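Local coordinates for protein putative hyaluronoglucosaminidase (Clostridium perfringens, PDB 6PWI) that probably hydrolyses terminal N-acetylhexosamine residues of glycans as a secreted family 84 glycoside hydrolase, of which this chain holds the N-terminal domain, catalytic barrel and following helical region, at residues Val107-Val117 with Val129-Leu140. Sequence-based numbering, arbitrary orientation.
Sequences VDKYFTDNNLV and VVSVKGNVIAVL
Tyr110 and Phe111 on helix 107-114 press onto the hairpin of strands 129-133 and 136-140, which a type II' turn from Lys133 to Val136 closes. The helix axis passes 8.9 Å from that of strand 136-140, nearly at right angles (102°); a Schellman motif at Asn115, its bonds weak, ends the helix, and Leu116 and Val117 then run past Ser131 and Val129. CB of Leu140 lies over one face of the Phe111 ring, a CH-pi contact 3.8 Å from the centroid, while the far end of the ring meets Ala138, CE2 to CB 3.5 Å, and Val129, CE1 to CG1 3.7 Å. Tyr110, its CG anti to the backbone N (chi1 162°), sends its ring toward the sheet, where Val136 comes to meet it from the opposite direction, CG1 3.4 Å from CZ. One water ties the phenol into the sheet, 2.7 Å from Tyr110 OH; it also bonds to Ser131 OG and donates to Val136 O. Beyond the helix, in a less well-ordered part of the chain, Val117 CG1 meets Val129 CG2 tip to tip; the two methyls of Leu116 part, CD1 toward Ser131 OG and CD2 toward Lys133 NZ. Helix 144-158 packs on Val130, Ile137 and Val139, on the opposite face of the hairpin. A mixed sheet with helices on both faces is the alpha/beta architecture of the family 20 domain 2-like module.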
loop_
_atom_site.group_PDB
_atom_site.type_symbol
_atom_site.label_atom_id
_atom_site.label_comp_id
_atom_site.label_asym_id
_atom_site.label_seq_id
_atom_site.Cartn_x
_atom_site.Cartn_y
_atom_site.Cartn_z
ATOM N N VAL A 107 27.696 16.172 -10.991
ATOM C CA VAL A 107 27.500 15.154 -9.971
ATOM C C VAL A 107 27.941 13.792 -10.504
ATOM O O VAL A 107 28.527 13.000 -9.767
ATOM C CB VAL A 107 26.054 15.125 -9.441
ATOM C CG1 VAL A 107 25.900 14.099 -8.332
ATOM C CG2 VAL A 107 25.595 16.498 -8.975
ATOM N N ASP A 108 27.657 13.526 -11.783
ATOM C CA ASP A 108 28.129 12.307 -12.417
ATOM C C ASP A 108 29.653 12.270 -12.321
ATOM O O ASP A 108 30.235 11.238 -11.982
ATOM C CB ASP A 108 27.618 12.178 -13.856
ATOM C CG ASP A 108 28.039 10.885 -14.545
ATOM O OD1 ASP A 108 28.121 9.842 -13.860
ATOM O OD2 ASP A 108 28.290 10.923 -15.764
ATOM N N LYS A 109 30.276 13.424 -12.598
ATOM C CA LYS A 109 31.719 13.583 -12.571
ATOM C C LYS A 109 32.252 13.273 -11.174
ATOM O O LYS A 109 33.219 12.527 -11.032
ATOM C CB LYS A 109 32.078 15.010 -12.994
ATOM C CG LYS A 109 33.541 15.242 -13.332
ATOM C CD LYS A 109 33.752 16.465 -14.198
ATOM C CE LYS A 109 35.164 16.556 -14.740
ATOM N NZ LYS A 109 36.140 16.687 -13.633
ATOM N N TYR A 110 31.610 13.845 -10.146
ATOM C CA TYR A 110 32.039 13.639 -8.770
ATOM C C TYR A 110 32.078 12.146 -8.438
ATOM O O TYR A 110 33.012 11.693 -7.786
ATOM C CB TYR A 110 31.199 14.468 -7.793
ATOM C CG TYR A 110 31.286 14.007 -6.360
ATOM C CD1 TYR A 110 32.285 14.463 -5.509
ATOM C CD2 TYR A 110 30.369 13.093 -5.855
ATOM C CE1 TYR A 110 32.372 14.022 -4.196
ATOM C CE2 TYR A 110 30.443 12.641 -4.549
ATOM C CZ TYR A 110 31.447 13.106 -3.721
ATOM O OH TYR A 110 31.499 12.650 -2.439
ATOM N N PHE A 111 31.075 11.384 -8.891
ATOM C CA PHE A 111 31.015 9.961 -8.585
ATOM C C PHE A 111 32.103 9.203 -9.335
ATOM O O PHE A 111 32.748 8.331 -8.765
ATOM C CB PHE A 111 29.633 9.369 -8.867
ATOM C CG PHE A 111 28.653 9.509 -7.729
ATOM C CD1 PHE A 111 28.511 8.501 -6.790
ATOM C CD2 PHE A 111 27.880 10.652 -7.596
ATOM C CE1 PHE A 111 27.613 8.634 -5.741
ATOM C CE2 PHE A 111 26.982 10.784 -6.548
ATOM C CZ PHE A 111 26.852 9.776 -5.622
ATOM N N THR A 112 32.296 9.541 -10.613
ATOM C CA THR A 112 33.338 8.940 -11.430
ATOM C C THR A 112 34.723 9.225 -10.845
ATOM O O THR A 112 35.511 8.305 -10.644
ATOM C CB THR A 112 33.223 9.413 -12.885
ATOM O OG1 THR A 112 31.980 8.912 -13.378
ATOM C CG2 THR A 112 34.369 8.936 -13.754
ATOM N N ASP A 113 35.003 10.507 -10.575
ATOM C CA ASP A 113 36.330 10.970 -10.201
ATOM C C ASP A 113 36.721 10.420 -8.833
ATOM O O ASP A 113 37.902 10.207 -8.579
ATOM C CB ASP A 113 36.422 12.500 -10.189
ATOM C CG ASP A 113 36.540 13.152 -11.560
ATOM O OD1 ASP A 113 36.652 12.418 -12.572
ATOM O OD2 ASP A 113 36.512 14.400 -11.604
ATOM N N ASN A 114 35.726 10.210 -7.960
ATOM C CA ASN A 114 35.967 9.760 -6.598
ATOM C C ASN A 114 35.810 8.244 -6.497
ATOM O O ASN A 114 36.071 7.668 -5.445
ATOM C CB ASN A 114 35.106 10.518 -5.585
ATOM C CG ASN A 114 35.637 11.906 -5.300
ATOM O OD1 ASN A 114 36.539 12.070 -4.484
ATOM N ND2 ASN A 114 35.087 12.911 -5.962
ATOM N N ASN A 115 35.355 7.618 -7.590
ATOM C CA ASN A 115 35.380 6.174 -7.761
ATOM C C ASN A 115 34.572 5.472 -6.663
ATOM O O ASN A 115 35.095 4.618 -5.951
ATOM C CB ASN A 115 36.822 5.672 -7.898
ATOM C CG ASN A 115 36.917 4.282 -8.487
ATOM O OD1 ASN A 115 36.080 3.885 -9.296
ATOM N ND2 ASN A 115 37.937 3.539 -8.087
ATOM N N LEU A 116 33.279 5.804 -6.565
ATOM C CA LEU A 116 32.457 5.357 -5.450
ATOM C C LEU A 116 31.665 4.091 -5.793
ATOM O O LEU A 116 31.374 3.310 -4.888
ATOM C CB LEU A 116 31.533 6.492 -4.990
ATOM C CG LEU A 116 32.219 7.760 -4.478
ATOM C CD1 LEU A 116 31.235 8.919 -4.404
ATOM C CD2 LEU A 116 32.865 7.534 -3.119
ATOM N N VAL A 117 31.317 3.880 -7.075
ATOM C CA VAL A 117 30.355 2.834 -7.415
ATOM C C VAL A 117 30.639 2.177 -8.768
ATOM O O VAL A 117 31.642 2.464 -9.419
ATOM C CB VAL A 117 28.899 3.340 -7.353
ATOM C CG1 VAL A 117 28.359 3.388 -5.933
ATOM C CG2 VAL A 117 28.715 4.667 -8.075
ATOM N N VAL A 129 22.108 5.596 -6.009
ATOM C CA VAL A 129 23.144 5.533 -4.995
ATOM C C VAL A 129 23.016 6.767 -4.110
ATOM O O VAL A 129 22.814 7.869 -4.614
ATOM C CB VAL A 129 24.531 5.482 -5.663
ATOM C CG1 VAL A 129 25.657 5.734 -4.671
ATOM C CG2 VAL A 129 24.749 4.179 -6.419
ATOM N N VAL A 130 23.122 6.566 -2.794
ATOM C CA VAL A 130 23.208 7.677 -1.856
ATOM C C VAL A 130 24.563 7.602 -1.158
ATOM O O VAL A 130 24.927 6.563 -0.613
ATOM C CB VAL A 130 22.045 7.681 -0.843
ATOM C CG1 VAL A 130 22.142 8.857 0.119
ATOM C CG2 VAL A 130 20.692 7.686 -1.534
ATOM N N SER A 131 25.316 8.704 -1.195
ATOM C CA SER A 131 26.634 8.725 -0.582
ATOM C C SER A 131 26.731 9.861 0.430
ATOM O O SER A 131 26.412 11.008 0.119
ATOM C CB SER A 131 27.704 8.821 -1.627
ATOM O OG SER A 131 28.838 9.488 -1.111
ATOM N N VAL A 132 27.148 9.515 1.651
ATOM C CA VAL A 132 27.432 10.488 2.694
ATOM C C VAL A 132 28.906 10.338 3.054
ATOM O O VAL A 132 29.305 9.320 3.622
ATOM C CB VAL A 132 26.515 10.308 3.923
ATOM C CG1 VAL A 132 26.919 11.214 5.074
ATOM C CG2 VAL A 132 25.047 10.521 3.578
ATOM N N LYS A 133 29.701 11.349 2.670
ATOM C CA LYS A 133 31.149 11.332 2.812
ATOM C C LYS A 133 31.661 12.763 2.968
ATOM O O LYS A 133 31.541 13.584 2.052
ATOM C CB LYS A 133 31.790 10.643 1.604
ATOM C CG LYS A 133 33.209 10.138 1.819
ATOM C CD LYS A 133 33.795 9.502 0.579
ATOM C CE LYS A 133 35.223 9.033 0.764
ATOM N NZ LYS A 133 35.782 8.519 -0.508
ATOM N N GLY A 134 32.237 13.040 4.146
ATOM C CA GLY A 134 32.739 14.358 4.491
ATOM C C GLY A 134 31.636 15.410 4.414
ATOM O O GLY A 134 30.576 15.257 5.016
ATOM N N ASN A 135 31.889 16.467 3.639
ATOM C CA ASN A 135 30.939 17.558 3.501
ATOM C C ASN A 135 30.092 17.365 2.241
ATOM O O ASN A 135 29.420 18.301 1.811
ATOM C CB ASN A 135 31.663 18.907 3.478
ATOM C CG ASN A 135 32.647 19.016 2.329
ATOM O OD1 ASN A 135 33.185 18.011 1.863
ATOM N ND2 ASN A 135 32.880 20.230 1.860
ATOM N N VAL A 136 30.129 16.158 1.654
ATOM C CA VAL A 136 29.348 15.867 0.458
ATOM C C VAL A 136 28.241 14.860 0.779
ATOM O O VAL A 136 28.517 13.739 1.210
ATOM C CB VAL A 136 30.226 15.359 -0.703
ATOM C CG1 VAL A 136 29.433 15.284 -2.002
ATOM C CG2 VAL A 136 31.481 16.198 -0.891
ATOM N N ILE A 137 26.990 15.275 0.548
ATOM C CA ILE A 137 25.871 14.343 0.515
ATOM C C ILE A 137 25.370 14.274 -0.925
ATOM O O ILE A 137 24.853 15.259 -1.450
ATOM C CB ILE A 137 24.761 14.749 1.506
ATOM C CG1 ILE A 137 25.279 14.782 2.945
ATOM C CG2 ILE A 137 23.546 13.845 1.374
ATOM C CD1 ILE A 137 24.335 15.453 3.919
ATOM N N ALA A 138 25.543 13.109 -1.556
ATOM C CA ALA A 138 25.297 12.990 -2.984
ATOM C C ALA A 138 24.269 11.897 -3.286
ATOM O O ALA A 138 24.156 10.907 -2.561
ATOM C CB ALA A 138 26.603 12.752 -3.712
ATOM N N VAL A 139 23.529 12.098 -4.381
ATOM C CA VAL A 139 22.627 11.097 -4.924
ATOM C C VAL A 139 22.864 11.031 -6.427
ATOM O O VAL A 139 22.827 12.056 -7.109
ATOM C CB VAL A 139 21.152 11.431 -4.624
ATOM C CG1 VAL A 139 20.196 10.485 -5.334
ATOM C CG2 VAL A 139 20.860 11.473 -3.133
ATOM N N LEU A 140 23.100 9.818 -6.930
ATOM C CA LEU A 140 23.168 9.588 -8.361
ATOM C C LEU A 140 22.127 8.532 -8.714
ATOM O O LEU A 140 22.189 7.415 -8.202
ATOM C CB LEU A 140 24.580 9.117 -8.725
ATOM C CG LEU A 140 24.910 9.123 -10.218
ATOM C CD1 LEU A 140 25.043 10.545 -10.739
ATOM C CD2 LEU A 140 26.182 8.342 -10.499
HETATM O O HOH W 1 29.366 12.027 -0.967
#